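Local coordinates for cupin 2 conserved barrel domain protein (Desulfovibrio desulfuricans subsp. desulfuricans str. G20, PDB 2Q30) that is of unknown function but adopts the double-stranded beta-helix fold of RmlC-like cupins and appears to pair with a second copy of itself, at the interface of chains A and B. Coordinates in Å, arbitrary orientation; residue numbers count along the deposited sequence, not the author numbering. Chains: chain A/B, Uncharacterized protein.

Contact 1: the interface of chains A and B. Residues chain A 68, 76-77, 79, 81-83; chain B 8-11.
A:Val83 meets B:Leu11 at the apolar centre of this strand exchange, the two branched side chains crossing obliquely with CG1 of A:Val83 3.6 Å from CD1 of B:Leu11. That valine methyl sits between its own backbone N and carbonyl carbon (chi1 56°), which turns it toward the partner strand. Valine is at home in a beta strand, and here its CG1 packs beside the B strand on both B:His9 and B:Leu11. On the opposite side of the B segment, CE2 of A:Phe68 and CG2 of A:Ile76 come near CB of B:Ser8, a residue small enough to fit against both. The backbones pair antiparallel: A:Val83 N gives a bond of 2.8 Å to B:His9 O, and B:His9 N returns one of 2.7 Å to A:Val83 O. Farther on, B:Leu11 N reaches A:Gly81 O at 3.3 Å, a longer and more bent bond where the strand has ended. At the polar rim B:Asn10 crosses A:Pro79 at about a right angle, its CG 3.8 Å from the proline CG. A water at the edge of the A:Phe68 ring lies 2.5 Å from OD1 of B:Asn10, 2.6 Å from A:Pro77 O and 2.8 Å from the hydroxyl OG of B:Ser8, linking the chains. The site adds strand 7-10 of chain B to the sheet edge of chain A, an exchange that, if the pair is the biological unit, would help hold it together.

Contact 2: the interface of chains A and B. Residues chain A 55-56, 107-108; chain B 32-33.
The flat amide of B:Asn32 and the carboxylate of A:Glu56 meet with their planes 70° apart, the two side chains crossing at about a right angle. ND2 of B:Asn32 gives a fairly straight hydrogen bond of 2.7 Å to the carboxylate oxygen OE1 of A:Glu56 (161° at H). The acceptor lies close to the amide plane, so the N-H points well, but it is met on its anti side and somewhat out of the carboxylate plane. At the other end of the amide, OD1 of B:Asn32 comes 3.5 Å from CD of A:Pro108, and its amide carbon CG lies 3.7 Å from CA of A:Gly55, consistent with glycine here. Asparagine suits this tip because its short side chain brings a directed N-H donor to the acid while its CB rests against A:Ala107 O. The ring of B:Phe33 leans across the aliphatic stem of the glutamate, with CZ 3.5 Å from CB of A:Glu56. It takes this place with CG between its own backbone N and carbonyl carbon (chi1 49°). CD2 of B:Phe33 touches the small methyl CB of A:Ala107 at 3.7 Å, so the ring bridges two strands of chain A. In the fold, B:Asn32 and B:Phe33 belong to the loop between strands 23-29 and 34-40 of chain B, and they press on the start of strand 56-63 and the end of strand 100-107 of chain A, just before the cis peptide leading into A:Pro108.

Contact 3: the interface of chains A and B. Residues chain A 11-12, 60, 62, 103; chain B 60, 62, 81, 83, 103.
Strands 56-63 and 100-107 of the two cupin barrels face each other here, probably close to the two-fold axis relating the chains, and A:Val60 packs against B:Leu62 and B:Leu103. CG1 of A:Val60 lies 3.5 Å from CD2 of B:Leu62, the side chains crossing at about a right angle. CG2 of A:Val60 lies 3.5 Å from CD2 of B:Leu103, the side chains passing in opposite directions. Both contacts are somewhat tight. With CG1 anti to the backbone N (chi1 -175°), the two methyls diverge, one to each leucine. B:Val60 repeats the pattern, its CG1 3.6 Å from CD2 of A:Leu62 and its CG2 at the same distance from CD2 of A:Leu103. The short, branched valine thus meets the CD2 tips of the longer leucines of the partner. At one border lies the twin, with chains exchanged, of the pairing around B:Leu11: A:Leu11 sets CD1 against CG1 of B:Val83, and its N reaches B:Gly81 O at 3.3 Å. CD1 of A:Leu12 rests on CA of B:Gly81. A water bridges the carbonyl oxygens of A:Leu62 and B:Leu62. The site forms an apolar core between the barrels, probably a main source of their cohesion.

Contact 4: the interface of chains A and B. Residues chain A 56-58, 83, 85, 105; chain B 28, 33, 35, 103, 105.
B:His28 and A:Glu56 form the main hydrogen-bonded pair, the ends of the two side chains meeting. NE2 of B:His28 gives a bent hydrogen bond of 2.7 Å to the carboxylate oxygen OE2 of A:Glu56 (128° at H). The donor comes from above the carboxylate plane, and the acceptor is tilted 26° out of the imidazole plane, which goes with the bend. The acid may raise the histidine's tendency to carry a proton. A second polar pair is weak: ND2 of A:Asn58 lies 3.2 Å from the hydroxyl OG1 of B:Thr105. The ring contact belongs to A:Val85, whose CG1 sits over the centre of one face of the B:His28 imidazole, 3.6 Å from the ring centroid. This methyl is anti to the backbone N (chi1 -170°), which leaves CG2 of A:Val85 to meet CD1 of B:Ile35 end-on at 3.8 Å. Apolar packing continues from there. A:Asn58 runs alongside B:Ile35 in the opposite direction, laying its CB on the same CD1 while its amide turns to B:Thr105. Within chain B, that CD1 also caps the ring of B:Phe33 near its rim. The ring turns an edge to A:Leu57 C and A:Thr105 O. The methyls of A:Thr105 and B:Thr105 meet, 4.0 Å between their CG2 atoms. In the fold, strands 56-63, 82-87 and 100-107 of chain A face strands 23-29, 34-40 and 100-107 of chain B, sheet against sheet.

Contact 1: the interface of chains A and B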
loop_
_atom_site.group_PDB
_atom_site.type_symbol
_atom_site.label_atom_id
_atom_site.label_comp_id
_atom_site.label_asym_id
_atom_site.label_seq_id
_atom_site.Cartn_x
_atom_site.Cartn_y
_atom_site.Cartn_z
ATOM N N PHE A 68 -0.274 -13.133 7.405
ATOM C CA PHE A 68 -1.062 -12.195 8.197
ATOM C C PHE A 68 -1.581 -13.035 9.330
ATOM O O PHE A 68 -2.225 -14.058 9.095
ATOM C CB PHE A 68 -2.237 -11.637 7.424
ATOM C CG PHE A 68 -1.838 -10.863 6.234
ATOM C CD1 PHE A 68 -1.038 -9.724 6.380
ATOM C CD2 PHE A 68 -2.275 -11.225 4.973
ATOM C CE1 PHE A 68 -0.657 -8.974 5.272
ATOM C CE2 PHE A 68 -1.923 -10.463 3.868
ATOM C CZ PHE A 68 -1.106 -9.354 4.015
ATOM N N ILE A 76 -3.147 -16.179 7.444
ATOM C CA ILE A 76 -3.516 -16.013 6.049
ATOM C C ILE A 76 -2.176 -15.834 5.323
ATOM O O ILE A 76 -1.399 -14.953 5.716
ATOM C CB ILE A 76 -4.371 -14.768 5.802
ATOM C CG1 ILE A 76 -5.698 -14.860 6.577
ATOM C CG2 ILE A 76 -4.620 -14.595 4.303
ATOM C CD1 ILE A 76 -6.608 -13.602 6.435
ATOM N N PRO A 77 -1.890 -16.653 4.291
ATOM C CA PRO A 77 -0.632 -16.458 3.574
ATOM C C PRO A 77 -0.538 -15.046 3.021
ATOM O O PRO A 77 -1.531 -14.501 2.562
ATOM C CB PRO A 77 -0.694 -17.499 2.455
ATOM C CG PRO A 77 -1.558 -18.573 3.002
ATOM C CD PRO A 77 -2.617 -17.836 3.770
ATOM N N PRO A 79 1.778 -13.506 0.510
ATOM C CA PRO A 79 2.822 -13.436 -0.481
ATOM C C PRO A 79 3.072 -11.981 -0.869
ATOM O O PRO A 79 2.284 -11.104 -0.519
ATOM C CB PRO A 79 2.237 -14.232 -1.652
ATOM C CG PRO A 79 0.775 -14.010 -1.530
ATOM C CD PRO A 79 0.549 -14.100 -0.053
ATOM N N GLY A 81 2.914 -8.586 -2.541
ATOM C CA GLY A 81 1.777 -7.976 -3.184
ATOM C C GLY A 81 0.428 -8.265 -2.543
ATOM O O GLY A 81 -0.581 -7.756 -3.012
ATOM N N ALA A 82 0.387 -9.090 -1.491
ATOM C CA ALA A 82 -0.853 -9.370 -0.780
ATOM C C ALA A 82 -1.189 -8.170 0.063
ATOM O O ALA A 82 -0.288 -7.457 0.525
ATOM C CB ALA A 82 -0.742 -10.632 0.087
ATOM N N VAL A 83 -2.493 -7.910 0.225
ATOM C CA VAL A 83 -2.979 -6.815 1.058
ATOM C C VAL A 83 -4.026 -7.351 2.007
ATOM O O VAL A 83 -4.916 -8.057 1.573
ATOM C CB VAL A 83 -3.559 -5.600 0.229
ATOM C CG1 VAL A 83 -4.640 -6.007 -0.690
ATOM C CG2 VAL A 83 -4.057 -4.496 1.154
ATOM N N SER B 8 -8.146 -10.542 3.019
ATOM C CA SER B 8 -6.899 -10.304 2.321
ATOM C C SER B 8 -7.108 -10.527 0.814
ATOM O O SER B 8 -8.036 -11.233 0.382
ATOM C CB SER B 8 -5.769 -11.164 2.888
ATOM O OG SER B 8 -5.895 -12.476 2.436
ATOM N N HIS B 9 -6.235 -9.905 0.032
ATOM C CA HIS B 9 -6.282 -9.967 -1.425
ATOM C C HIS B 9 -4.860 -10.159 -1.919
ATOM O O HIS B 9 -4.022 -9.342 -1.593
ATOM C CB HIS B 9 -6.842 -8.637 -1.973
ATOM C CG HIS B 9 -8.096 -8.172 -1.295
ATOM N ND1 HIS B 9 -9.350 -8.385 -1.825
ATOM C CD2 HIS B 9 -8.287 -7.526 -0.116
ATOM C CE1 HIS B 9 -10.260 -7.881 -1.008
ATOM N NE2 HIS B 9 -9.644 -7.365 0.043
ATOM N N ASN B 10 -4.588 -11.211 -2.686
ATOM C CA ASN B 10 -3.276 -11.457 -3.287
ATOM C C ASN B 10 -3.302 -10.743 -4.633
ATOM O O ASN B 10 -3.667 -11.334 -5.664
ATOM C CB ASN B 10 -3.009 -12.957 -3.442
ATOM C CG ASN B 10 -2.926 -13.671 -2.115
ATOM O OD1 ASN B 10 -2.774 -13.038 -1.071
ATOM N ND2 ASN B 10 -3.005 -14.998 -2.145
ATOM N N LEU B 11 -2.893 -9.477 -4.610
ATOM C CA LEU B 11 -2.988 -8.600 -5.776
ATOM C C LEU B 11 -2.072 -8.955 -6.939
ATOM O O LEU B 11 -2.291 -8.456 -8.036
ATOM C CB LEU B 11 -2.781 -7.143 -5.368
ATOM C CG LEU B 11 -3.706 -6.569 -4.267
ATOM C CD1 LEU B 11 -3.218 -5.208 -3.857
ATOM C CD2 LEU B 11 -5.167 -6.514 -4.686
HETATM O O HOH W 1 -3.362 -13.052 1.405
#

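Contact 2: the interface of chains A and B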
loop_
_atom_site.group_PDB
_atom_site.type_symbol
_atom_site.label_atom_id
_atom_site.label_comp_id
_atom_site.label_asym_id
_atom_site.label_seq_id
_atom_site.Cartn_x
_atom_site.Cartn_y
_atom_site.Cartn_z
ATOM N N GLY A 55 -11.981 2.830 12.741
ATOM C CA GLY A 55 -11.092 2.951 11.598
ATOM C C GLY A 55 -10.602 1.610 11.160
ATOM O O GLY A 55 -10.844 0.595 11.831
ATOM N N GLU A 56 -9.882 1.624 10.040
ATOM C CA GLU A 56 -9.317 0.423 9.444
ATOM C C GLU A 56 -7.848 0.551 9.103
ATOM O O GLU A 56 -7.309 1.636 9.091
ATOM C CB GLU A 56 -10.099 0.119 8.171
ATOM C CG GLU A 56 -11.469 -0.464 8.427
ATOM C CD GLU A 56 -12.321 -0.403 7.194
ATOM O OE1 GLU A 56 -12.787 0.704 6.881
ATOM O OE2 GLU A 56 -12.567 -1.455 6.571
ATOM N N ALA A 107 -6.425 4.468 8.749
ATOM C CA ALA A 107 -7.360 5.602 8.535
ATOM C C ALA A 107 -8.693 5.417 9.279
ATOM O O ALA A 107 -9.271 4.335 9.223
ATOM C CB ALA A 107 -7.650 5.795 7.079
ATOM N N PRO A 108 -9.103 6.407 10.098
ATOM C CA PRO A 108 -8.348 7.596 10.498
ATOM C C PRO A 108 -7.107 7.170 11.322
ATOM O O PRO A 108 -7.046 6.019 11.765
ATOM C CB PRO A 108 -9.331 8.376 11.379
ATOM C CG PRO A 108 -10.687 7.841 11.005
ATOM C CD PRO A 108 -10.444 6.394 10.701
ATOM N N ASN B 32 -13.915 4.767 5.927
ATOM C CA ASN B 32 -12.547 5.121 6.329
ATOM C C ASN B 32 -11.585 5.362 5.206
ATOM O O ASN B 32 -10.751 6.278 5.279
ATOM C CB ASN B 32 -11.997 4.020 7.229
ATOM C CG ASN B 32 -12.844 3.833 8.485
ATOM O OD1 ASN B 32 -13.182 4.805 9.144
ATOM N ND2 ASN B 32 -13.210 2.589 8.796
ATOM N N PHE B 33 -11.663 4.507 4.191
ATOM C CA PHE B 33 -10.881 4.661 2.992
ATOM C C PHE B 33 -11.412 3.806 1.823
ATOM O O PHE B 33 -12.210 2.879 2.010
ATOM C CB PHE B 33 -9.349 4.398 3.219
ATOM C CG PHE B 33 -8.973 3.102 3.982
ATOM C CD1 PHE B 33 -9.776 1.956 4.014
ATOM C CD2 PHE B 33 -7.714 3.023 4.585
ATOM C CE1 PHE B 33 -9.362 0.797 4.696
ATOM C CE2 PHE B 33 -7.287 1.873 5.236
ATOM C CZ PHE B 33 -8.118 0.758 5.303
#

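Contact 3: the interface of chains A and B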
loop_
_atom_site.group_PDB
_atom_site.type_symbol
_atom_site.label_atom_id
_atom_site.label_comp_id
_atom_site.label_asym_id
_atom_site.label_seq_id
_atom_site.Cartn_x
_atom_site.Cartn_y
_atom_site.Cartn_z
ATOM N N LEU A 11 10.541 2.846 -0.931
ATOM C CA LEU A 11 10.639 1.987 0.251
ATOM C C LEU A 11 11.500 0.754 0.105
ATOM O O LEU A 11 11.872 0.189 1.111
ATOM C CB LEU A 11 9.260 1.591 0.744
ATOM C CG LEU A 11 8.300 2.716 1.145
ATOM C CD1 LEU A 11 6.951 2.118 1.493
ATOM C CD2 LEU A 11 8.858 3.505 2.333
ATOM N N LEU A 12 11.797 0.320 -1.119
ATOM C CA LEU A 12 12.712 -0.828 -1.337
ATOM C C LEU A 12 14.128 -0.463 -1.803
ATOM O O LEU A 12 14.957 -1.352 -2.088
ATOM C CB LEU A 12 12.070 -1.821 -2.302
ATOM C CG LEU A 12 10.756 -2.413 -1.792
ATOM C CD1 LEU A 12 10.185 -3.306 -2.881
ATOM C CD2 LEU A 12 10.955 -3.214 -0.485
ATOM N N VAL A 60 0.150 -3.970 3.187
ATOM C CA VAL A 60 0.568 -4.368 1.848
ATOM C C VAL A 60 1.952 -4.998 1.909
ATOM O O VAL A 60 2.863 -4.395 2.441
ATOM C CB VAL A 60 0.626 -3.141 0.916
ATOM C CG1 VAL A 60 0.955 -3.606 -0.528
ATOM C CG2 VAL A 60 -0.710 -2.414 0.970
ATOM N N LEU A 62 5.233 -5.580 0.404
ATOM C CA LEU A 62 6.067 -4.967 -0.630
ATOM C C LEU A 62 7.131 -5.892 -1.149
ATOM O O LEU A 62 7.495 -5.814 -2.309
ATOM C CB LEU A 62 6.793 -3.762 -0.063
ATOM C CG LEU A 62 5.962 -2.680 0.599
ATOM C CD1 LEU A 62 6.918 -1.666 1.220
ATOM C CD2 LEU A 62 5.024 -2.047 -0.414
ATOM N N LEU A 103 3.888 -2.359 4.274
ATOM C CA LEU A 103 3.453 -0.983 4.465
ATOM C C LEU A 103 2.071 -1.027 5.061
ATOM O O LEU A 103 1.197 -1.696 4.539
ATOM C CB LEU A 103 3.404 -0.243 3.133
ATOM C CG LEU A 103 3.190 1.276 3.253
ATOM C CD1 LEU A 103 4.315 1.953 4.058
ATOM C CD2 LEU A 103 3.112 1.873 1.840
ATOM N N VAL B 60 0.985 2.970 -4.067
ATOM C CA VAL B 60 2.058 2.015 -3.787
ATOM C C VAL B 60 2.274 1.190 -5.032
ATOM O O VAL B 60 1.323 0.623 -5.548
ATOM C CB VAL B 60 1.724 1.068 -2.592
ATOM C CG1 VAL B 60 2.912 0.124 -2.331
ATOM C CG2 VAL B 60 1.421 1.894 -1.314
ATOM N N LEU B 62 3.271 -2.029 -6.597
ATOM C CA LEU B 62 3.387 -3.428 -6.200
ATOM C C LEU B 62 4.303 -4.220 -7.101
ATOM O O LEU B 62 4.989 -5.141 -6.648
ATOM C CB LEU B 62 2.017 -4.076 -6.242
ATOM C CG LEU B 62 0.899 -3.427 -5.440
ATOM C CD1 LEU B 62 -0.420 -4.171 -5.743
ATOM C CD2 LEU B 62 1.288 -3.412 -3.959
ATOM N N GLY B 81 7.861 -0.744 -5.119
ATOM C CA GLY B 81 7.941 -0.452 -3.698
ATOM C C GLY B 81 7.895 1.031 -3.367
ATOM O O GLY B 81 7.920 1.381 -2.197
ATOM N N VAL B 83 6.196 4.653 -2.814
ATOM C CA VAL B 83 4.911 5.127 -2.334
ATOM C C VAL B 83 4.849 6.625 -2.536
ATOM O O VAL B 83 5.752 7.327 -2.108
ATOM C CB VAL B 83 4.618 4.748 -0.846
ATOM C CG1 VAL B 83 5.637 5.279 0.095
ATOM C CG2 VAL B 83 3.216 5.214 -0.424
ATOM N N LEU B 103 -1.408 0.090 -6.022
ATOM C CA LEU B 103 -2.501 0.080 -5.063
ATOM C C LEU B 103 -2.670 1.497 -4.556
ATOM O O LEU B 103 -1.707 2.117 -4.106
ATOM C CB LEU B 103 -2.186 -0.860 -3.908
ATOM C CG LEU B 103 -3.329 -1.105 -2.904
ATOM C CD1 LEU B 103 -4.466 -1.771 -3.560
ATOM C CD2 LEU B 103 -2.811 -1.986 -1.792
HETATM O O HOH W 2 6.530 -5.648 -4.779
#

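Contact 4: the interface of chains A and B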
loop_
_atom_site.group_PDB
_atom_site.type_symbol
_atom_site.label_atom_id
_atom_site.label_comp_id
_atom_site.label_asym_id
_atom_site.label_seq_id
_atom_site.Cartn_x
_atom_site.Cartn_y
_atom_site.Cartn_z
ATOM N N GLU A 56 -9.882 1.624 10.040
ATOM C CA GLU A 56 -9.317 0.423 9.444
ATOM C C GLU A 56 -7.848 0.551 9.103
ATOM O O GLU A 56 -7.309 1.636 9.091
ATOM C CB GLU A 56 -10.099 0.119 8.171
ATOM C CG GLU A 56 -11.469 -0.464 8.427
ATOM C CD GLU A 56 -12.321 -0.403 7.194
ATOM O OE1 GLU A 56 -12.787 0.704 6.881
ATOM O OE2 GLU A 56 -12.567 -1.455 6.571
ATOM N N LEU A 57 -7.198 -0.579 8.860
ATOM C CA LEU A 57 -5.844 -0.548 8.323
ATOM C C LEU A 57 -5.763 -1.443 7.115
ATOM O O LEU A 57 -6.571 -2.361 6.963
ATOM C CB LEU A 57 -4.764 -0.976 9.324
ATOM C CG LEU A 57 -4.693 -2.455 9.758
ATOM C CD1 LEU A 57 -3.339 -2.775 10.338
ATOM C CD2 LEU A 57 -5.774 -2.757 10.734
ATOM N N ASN A 58 -4.777 -1.178 6.261
ATOM C CA ASN A 58 -4.452 -2.129 5.215
ATOM C C ASN A 58 -2.959 -2.412 5.364
ATOM O O ASN A 58 -2.194 -1.503 5.720
ATOM C CB ASN A 58 -4.938 -1.711 3.819
ATOM C CG ASN A 58 -4.092 -0.635 3.165
ATOM O OD1 ASN A 58 -2.980 -0.874 2.750
ATOM N ND2 ASN A 58 -4.676 0.517 2.977
ATOM N N VAL A 83 -2.493 -7.910 0.225
ATOM C CA VAL A 83 -2.979 -6.815 1.058
ATOM C C VAL A 83 -4.026 -7.351 2.007
ATOM O O VAL A 83 -4.916 -8.057 1.573
ATOM C CB VAL A 83 -3.559 -5.600 0.229
ATOM C CG1 VAL A 83 -4.640 -6.007 -0.690
ATOM C CG2 VAL A 83 -4.057 -4.496 1.154
ATOM N N VAL A 85 -6.903 -6.157 4.734
ATOM C CA VAL A 85 -7.698 -5.016 5.183
ATOM C C VAL A 85 -8.460 -5.472 6.426
ATOM O O VAL A 85 -9.105 -6.516 6.413
ATOM C CB VAL A 85 -8.692 -4.472 4.142
ATOM C CG1 VAL A 85 -9.300 -3.090 4.643
ATOM C CG2 VAL A 85 -8.007 -4.260 2.810
ATOM N N THR A 105 -1.184 1.301 6.272
ATOM C CA THR A 105 -1.921 2.563 6.175
ATOM C C THR A 105 -3.129 2.416 7.096
ATOM O O THR A 105 -3.897 1.466 6.961
ATOM C CB THR A 105 -2.377 2.886 4.739
ATOM O OG1 THR A 105 -1.206 2.935 3.905
ATOM C CG2 THR A 105 -3.096 4.253 4.709
ATOM N N HIS B 28 -11.231 -2.444 -1.771
ATOM C CA HIS B 28 -11.993 -2.218 -0.553
ATOM C C HIS B 28 -12.570 -0.817 -0.551
ATOM O O HIS B 28 -11.955 0.091 -1.047
ATOM C CB HIS B 28 -11.065 -2.367 0.659
ATOM C CG HIS B 28 -11.759 -2.205 1.972
ATOM N ND1 HIS B 28 -12.519 -3.202 2.540
ATOM C CD2 HIS B 28 -11.785 -1.169 2.836
ATOM C CE1 HIS B 28 -12.996 -2.774 3.698
ATOM N NE2 HIS B 28 -12.554 -1.549 3.904
ATOM N N PHE B 33 -11.663 4.507 4.191
ATOM C CA PHE B 33 -10.881 4.661 2.992
ATOM C C PHE B 33 -11.412 3.806 1.823
ATOM O O PHE B 33 -12.210 2.879 2.010
ATOM C CB PHE B 33 -9.349 4.398 3.219
ATOM C CG PHE B 33 -8.973 3.102 3.982
ATOM C CD1 PHE B 33 -9.776 1.956 4.014
ATOM C CD2 PHE B 33 -7.714 3.023 4.585
ATOM C CE1 PHE B 33 -9.362 0.797 4.696
ATOM C CE2 PHE B 33 -7.287 1.873 5.236
ATOM C CZ PHE B 33 -8.118 0.758 5.303
ATOM N N ILE B 35 -9.859 1.666 -1.412
ATOM C CA ILE B 35 -8.647 1.000 -1.840
ATOM C C ILE B 35 -8.994 0.405 -3.203
ATOM O O ILE B 35 -9.962 -0.395 -3.336
ATOM C CB ILE B 35 -8.161 -0.095 -0.875
ATOM C CG1 ILE B 35 -8.051 0.428 0.586
ATOM C CG2 ILE B 35 -6.798 -0.627 -1.374
ATOM C CD1 ILE B 35 -7.827 -0.701 1.627
ATOM N N LEU B 103 -1.408 0.090 -6.022
ATOM C CA LEU B 103 -2.501 0.080 -5.063
ATOM C C LEU B 103 -2.670 1.497 -4.556
ATOM O O LEU B 103 -1.707 2.117 -4.106
ATOM C CB LEU B 103 -2.186 -0.860 -3.908
ATOM C CG LEU B 103 -3.329 -1.105 -2.904
ATOM C CD1 LEU B 103 -4.466 -1.771 -3.560
ATOM C CD2 LEU B 103 -2.811 -1.986 -1.792
ATOM N N THR B 105 -4.816 4.017 -1.969
ATOM C CA THR B 105 -5.653 4.146 -0.787
ATOM C C THR B 105 -5.996 5.612 -0.690
ATOM O O THR B 105 -5.086 6.422 -0.699
ATOM C CB THR B 105 -4.899 3.717 0.449
ATOM O OG1 THR B 105 -4.629 2.322 0.327
ATOM C CG2 THR B 105 -5.732 3.969 1.718
#

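Contact 4 lies between contact 2 and the pair formed by contacts 1 and 3, its C-alpha centre about 8 Å from that of contact 2 and about 12 Å from those of contacts 1 and 3. The centres of contacts 1 and 3 are about 13 Å apart, and each is about 19 Å from contact 2. A:Glu56 and B:Phe33 serve both contacts 2 and 4, A:Val83 joins contact 1 to contact 4, and B:Leu103 joins contact 3 to contact 4. Strand 56-63 thus runs from the polar loop end to the apolar centre. Two-fold symmetry repeats every contact with chains exchanged, giving a continuous interface that, with its swapped strands, suggests a genuine dimer.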